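Antigen 43 (Escherichia coli, PDB 4KH3) is a self-associating autotransporter adhesin that mediates bacterial clumping through a Velcro-like mechanism. Local coordinates at residues Leu367-Gly372 and Thr386-Gly391; Leu406-Ile411 and Ile426-Ala431. All coordinates share one frame; numbering follows the deposited sequence.

Contact 1: residues Leu367-Gly372 and Thr386-Gly391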
# COMPACT_ATOMS: atom_id res chain seq x y z
N LEU A 367 23.00 -19.43 5.62
CA LEU A 367 22.24 -18.25 5.22
C LEU A 367 22.92 -17.49 4.10
O LEU A 367 24.12 -17.22 4.16
CB LEU A 367 22.08 -17.31 6.41
CG LEU A 367 21.13 -17.81 7.48
CD1 LEU A 367 20.98 -16.74 8.50
CD2 LEU A 367 19.79 -18.15 6.87
N MET A 368 22.16 -17.16 3.06
CA MET A 368 22.66 -16.31 2.00
C MET A 368 21.88 -15.02 2.06
O MET A 368 20.67 -15.01 1.85
CB MET A 368 22.50 -16.97 0.64
CG MET A 368 22.67 -16.02 -0.53
SD MET A 368 24.32 -15.30 -0.66
CE MET A 368 25.20 -16.65 -1.44
N LEU A 369 22.56 -13.92 2.37
CA LEU A 369 21.88 -12.64 2.51
C LEU A 369 22.28 -11.65 1.40
O LEU A 369 23.29 -10.96 1.51
CB LEU A 369 22.14 -12.05 3.89
CG LEU A 369 21.79 -12.93 5.10
CD1 LEU A 369 22.42 -12.37 6.37
CD2 LEU A 369 20.29 -13.05 5.28
N GLU A 370 21.48 -11.60 0.33
CA GLU A 370 21.68 -10.62 -0.74
C GLU A 370 21.19 -9.23 -0.32
O GLU A 370 20.62 -9.04 0.76
CB GLU A 370 20.94 -11.03 -2.01
CG GLU A 370 21.06 -12.50 -2.39
CD GLU A 370 22.33 -12.81 -3.15
OE1 GLU A 370 23.12 -11.88 -3.40
OE2 GLU A 370 22.55 -13.99 -3.49
N LYS A 371 21.42 -8.25 -1.19
CA LYS A 371 21.00 -6.88 -0.93
C LYS A 371 19.50 -6.84 -0.61
O LYS A 371 18.68 -7.40 -1.33
CB LYS A 371 21.33 -5.97 -2.12
CG LYS A 371 21.00 -4.50 -1.87
CD LYS A 371 21.76 -3.59 -2.84
CE LYS A 371 21.62 -2.11 -2.46
NZ LYS A 371 22.51 -1.24 -3.28
N GLY A 372 19.17 -6.22 0.52
CA GLY A 372 17.80 -6.15 0.98
C GLY A 372 17.50 -7.11 2.13
O GLY A 372 16.71 -6.80 3.01
N THR A 386 27.53 -18.42 7.16
CA THR A 386 26.78 -17.32 6.56
C THR A 386 27.58 -16.66 5.43
O THR A 386 28.77 -16.37 5.58
CB THR A 386 26.48 -16.24 7.57
OG1 THR A 386 26.01 -16.83 8.79
CG2 THR A 386 25.44 -15.28 7.01
N THR A 387 26.91 -16.43 4.30
CA THR A 387 27.43 -15.54 3.28
C THR A 387 26.54 -14.30 3.25
O THR A 387 25.33 -14.39 3.00
CB THR A 387 27.43 -16.18 1.88
OG1 THR A 387 28.31 -17.31 1.88
CG2 THR A 387 27.93 -15.19 0.86
N VAL A 388 27.14 -13.14 3.53
CA VAL A 388 26.45 -11.87 3.36
C VAL A 388 26.97 -11.23 2.09
O VAL A 388 28.16 -10.92 1.99
CB VAL A 388 26.70 -10.92 4.54
CG1 VAL A 388 25.84 -9.68 4.42
CG2 VAL A 388 26.43 -11.62 5.83
N ASN A 389 26.09 -11.05 1.11
CA ASN A 389 26.50 -10.51 -0.18
C ASN A 389 25.71 -9.25 -0.50
O ASN A 389 24.77 -9.28 -1.30
CB ASN A 389 26.30 -11.57 -1.27
CG ASN A 389 26.88 -11.15 -2.61
OD1 ASN A 389 27.88 -10.44 -2.68
ND2 ASN A 389 26.26 -11.60 -3.69
N GLY A 390 26.08 -8.15 0.14
CA GLY A 390 25.35 -6.91 -0.01
C GLY A 390 24.27 -6.71 1.03
O GLY A 390 23.75 -5.61 1.19
N GLY A 391 23.95 -7.78 1.76
CA GLY A 391 22.93 -7.71 2.79
C GLY A 391 23.39 -7.15 4.13
O GLY A 391 24.47 -6.57 4.25
O HOH W 1 24.25 -19.22 8.30
O HOH W 2 23.05 -8.87 -3.56
O HOH W 3 21.16 -4.83 2.16
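Two successive rungs of the right-handed parallel beta-helix meet here, with Met368 and Leu369 paired to Thr387 and Val388 in strands only 9° from parallel. Three backbone bonds zip them together: Thr387 N to Leu367 O at 2.9 Å, Leu369 N to Thr387 O at 2.9 Å, and Asn389 N to Leu369 O at 2.8 Å. Just beyond, Leu369 O takes a weak second bond from Gly391 N as the chain bends.

Inside the solenoid, Leu369 CD1 meets Val388 CG2 at 4.1 Å, and both side chains pack on Phe393. On the outward side, Met368 lies alongside Thr387. Its CG is anti to the backbone N (chi1 165°), and bends at chi2 and chi3 fold the chain so that CE comes 3.9 Å from Thr387 CG2. Further along this face Glu370 and Asn389 cross, their carboxylate and amide planes 66° apart. Asn389 ND2 donates to the syn side of Glu370 OE1 at 3.2 Å, while Asn389 OD1 is taken by Asn408 of the next rung. A water at this corner accepts from Lys371 N and donates to both Glu370 OE1 and Asn389 O, 2.9 Å from the latter.

Contact 2: residues Leu406-Ile411 and Ile426-Ala431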
# COMPACT_ATOMS: atom_id res chain seq x y z
N LEU A 406 31.81 -11.89 3.91
CA LEU A 406 31.28 -10.54 3.73
C LEU A 406 31.73 -9.98 2.39
O LEU A 406 32.90 -9.67 2.21
CB LEU A 406 31.76 -9.63 4.85
CG LEU A 406 31.48 -10.08 6.29
CD1 LEU A 406 32.02 -9.06 7.27
CD2 LEU A 406 29.98 -10.35 6.54
N ASN A 407 30.80 -9.87 1.44
CA ASN A 407 31.11 -9.38 0.10
C ASN A 407 30.21 -8.22 -0.33
O ASN A 407 29.11 -8.03 0.21
CB ASN A 407 30.96 -10.49 -0.94
CG ASN A 407 32.05 -11.54 -0.85
OD1 ASN A 407 33.15 -11.29 -0.37
ND2 ASN A 407 31.75 -12.74 -1.35
N ASN A 408 30.70 -7.44 -1.29
CA ASN A 408 29.88 -6.54 -2.11
C ASN A 408 28.88 -5.66 -1.38
O ASN A 408 27.70 -5.66 -1.71
CB ASN A 408 29.12 -7.36 -3.15
CG ASN A 408 30.05 -8.10 -4.08
OD1 ASN A 408 31.04 -7.55 -4.55
ND2 ASN A 408 29.74 -9.36 -4.34
N GLY A 409 29.34 -4.89 -0.40
CA GLY A 409 28.47 -3.96 0.30
C GLY A 409 27.91 -4.53 1.58
O GLY A 409 27.08 -3.91 2.24
N ALA A 410 28.36 -5.73 1.93
CA ALA A 410 27.92 -6.38 3.15
C ALA A 410 28.16 -5.50 4.37
O ALA A 410 29.16 -4.79 4.46
CB ALA A 410 28.61 -7.71 3.32
N ILE A 411 27.21 -5.52 5.30
CA ILE A 411 27.39 -4.85 6.58
C ILE A 411 27.17 -5.87 7.68
O ILE A 411 26.22 -6.65 7.64
CB ILE A 411 26.43 -3.67 6.75
CG1 ILE A 411 26.71 -2.58 5.72
CG2 ILE A 411 26.53 -3.11 8.16
CD1 ILE A 411 25.82 -1.36 5.88
N ILE A 426 36.48 -11.71 3.60
CA ILE A 426 36.01 -10.75 2.62
C ILE A 426 36.75 -11.03 1.32
O ILE A 426 37.98 -10.94 1.27
CB ILE A 426 36.27 -9.30 3.07
CG1 ILE A 426 35.35 -8.93 4.23
CG2 ILE A 426 36.07 -8.33 1.90
CD1 ILE A 426 35.74 -9.49 5.57
N ARG A 427 36.02 -11.37 0.27
CA ARG A 427 36.66 -11.85 -0.94
C ARG A 427 36.44 -10.97 -2.17
O ARG A 427 37.13 -11.11 -3.18
CB ARG A 427 36.18 -13.27 -1.23
CG ARG A 427 36.40 -14.22 -0.06
CD ARG A 427 35.99 -15.64 -0.41
NE ARG A 427 36.66 -16.10 -1.63
CZ ARG A 427 36.06 -16.82 -2.57
NH1 ARG A 427 34.78 -17.16 -2.44
NH2 ARG A 427 36.73 -17.19 -3.65
N GLU A 428 35.50 -10.04 -2.08
CA GLU A 428 35.00 -9.34 -3.26
C GLU A 428 34.21 -8.09 -2.84
O GLU A 428 33.34 -8.17 -1.98
CB GLU A 428 34.10 -10.30 -4.04
CG GLU A 428 33.62 -9.82 -5.39
CD GLU A 428 32.68 -10.82 -6.05
OE1 GLU A 428 32.54 -11.94 -5.51
OE2 GLU A 428 32.08 -10.49 -7.10
N GLY A 429 34.53 -6.95 -3.43
CA GLY A 429 33.90 -5.69 -3.06
C GLY A 429 34.23 -5.20 -1.66
O GLY A 429 35.26 -5.52 -1.09
N ASP A 430 33.34 -4.38 -1.11
CA ASP A 430 33.59 -3.74 0.16
C ASP A 430 32.82 -4.45 1.26
O ASP A 430 31.88 -5.19 0.99
CB ASP A 430 33.11 -2.29 0.12
CG ASP A 430 33.98 -1.40 -0.75
OD1 ASP A 430 35.04 -1.85 -1.23
OD2 ASP A 430 33.60 -0.22 -0.93
N ALA A 431 33.23 -4.22 2.51
CA ALA A 431 32.51 -4.75 3.65
C ALA A 431 32.65 -3.81 4.84
O ALA A 431 33.64 -3.10 4.96
CB ALA A 431 33.01 -6.15 3.99
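Asn407 reaches across to the backbone at Arg427 with its side-chain carbonyl: OD1 accepts from Arg427 N at 2.9 Å, and the donor sits nearly in line with the C=O, at 163°. Chi1 of -71° sets CG anti to the carbonyl carbon, beside the backbone N; OD1 ends next to Arg427 N, and a side chain takes over where the strand pairing gives way.

Two main-chain bonds follow. Asn408 N donates to Glu428 O at 2.8 Å, and Gly409 N to Asp430 O at 2.9 Å, the second from well above the carbonyl plane. Both donors belong to a type I' turn from Asn407 to Ala410, closed by Ala410 N to Asn407 O at 3.0 Å. The turn is a corner of the beta-helix, taking the chain from strand 403-407 to strand 410-414, and the 426-431 loop does the same job one rung on.

Apolar contact lies on the interior side. Leu406 CB touches Ile426 CG1 at 3.7 Å and Ala431 CB at 3.8 Å, and Leu452 of the following rung packs against both of these partners.

Among the polar side chains, Asn408 and Glu428 cross with amide and carboxylate planes 85° apart. Asn408 OD1 lies 3.5 Å from the aliphatic CG of Glu428, while Asn408 ND2 is hydrogen-bonded to Asn389 OD1 of the preceding rung. Asp430 OD1 accepts from Thr451 N.

In the fold
Contact 1 closes along the chain before contact 2 opens, and their centres lie about 10 Å apart on the same side of the chain's centre. Strands 382-389 and 403-407 are neighbours, so the later strand of contact 1 stacks directly on the earlier one of contact 2. Val388 O accepts a hydrogen bond from Asn407 N at 2.9 Å, and the same oxygen packs 3.5 Å from Ala410 CB. Side chains make a second link, the hydrogen bond from Asn408 ND2 to Asn389 OD1, 2.7 Å long. Because Asn389 uses its other amide atom on Glu370, a polar line runs Glu370-Asn389-Asn408 over three successive rungs.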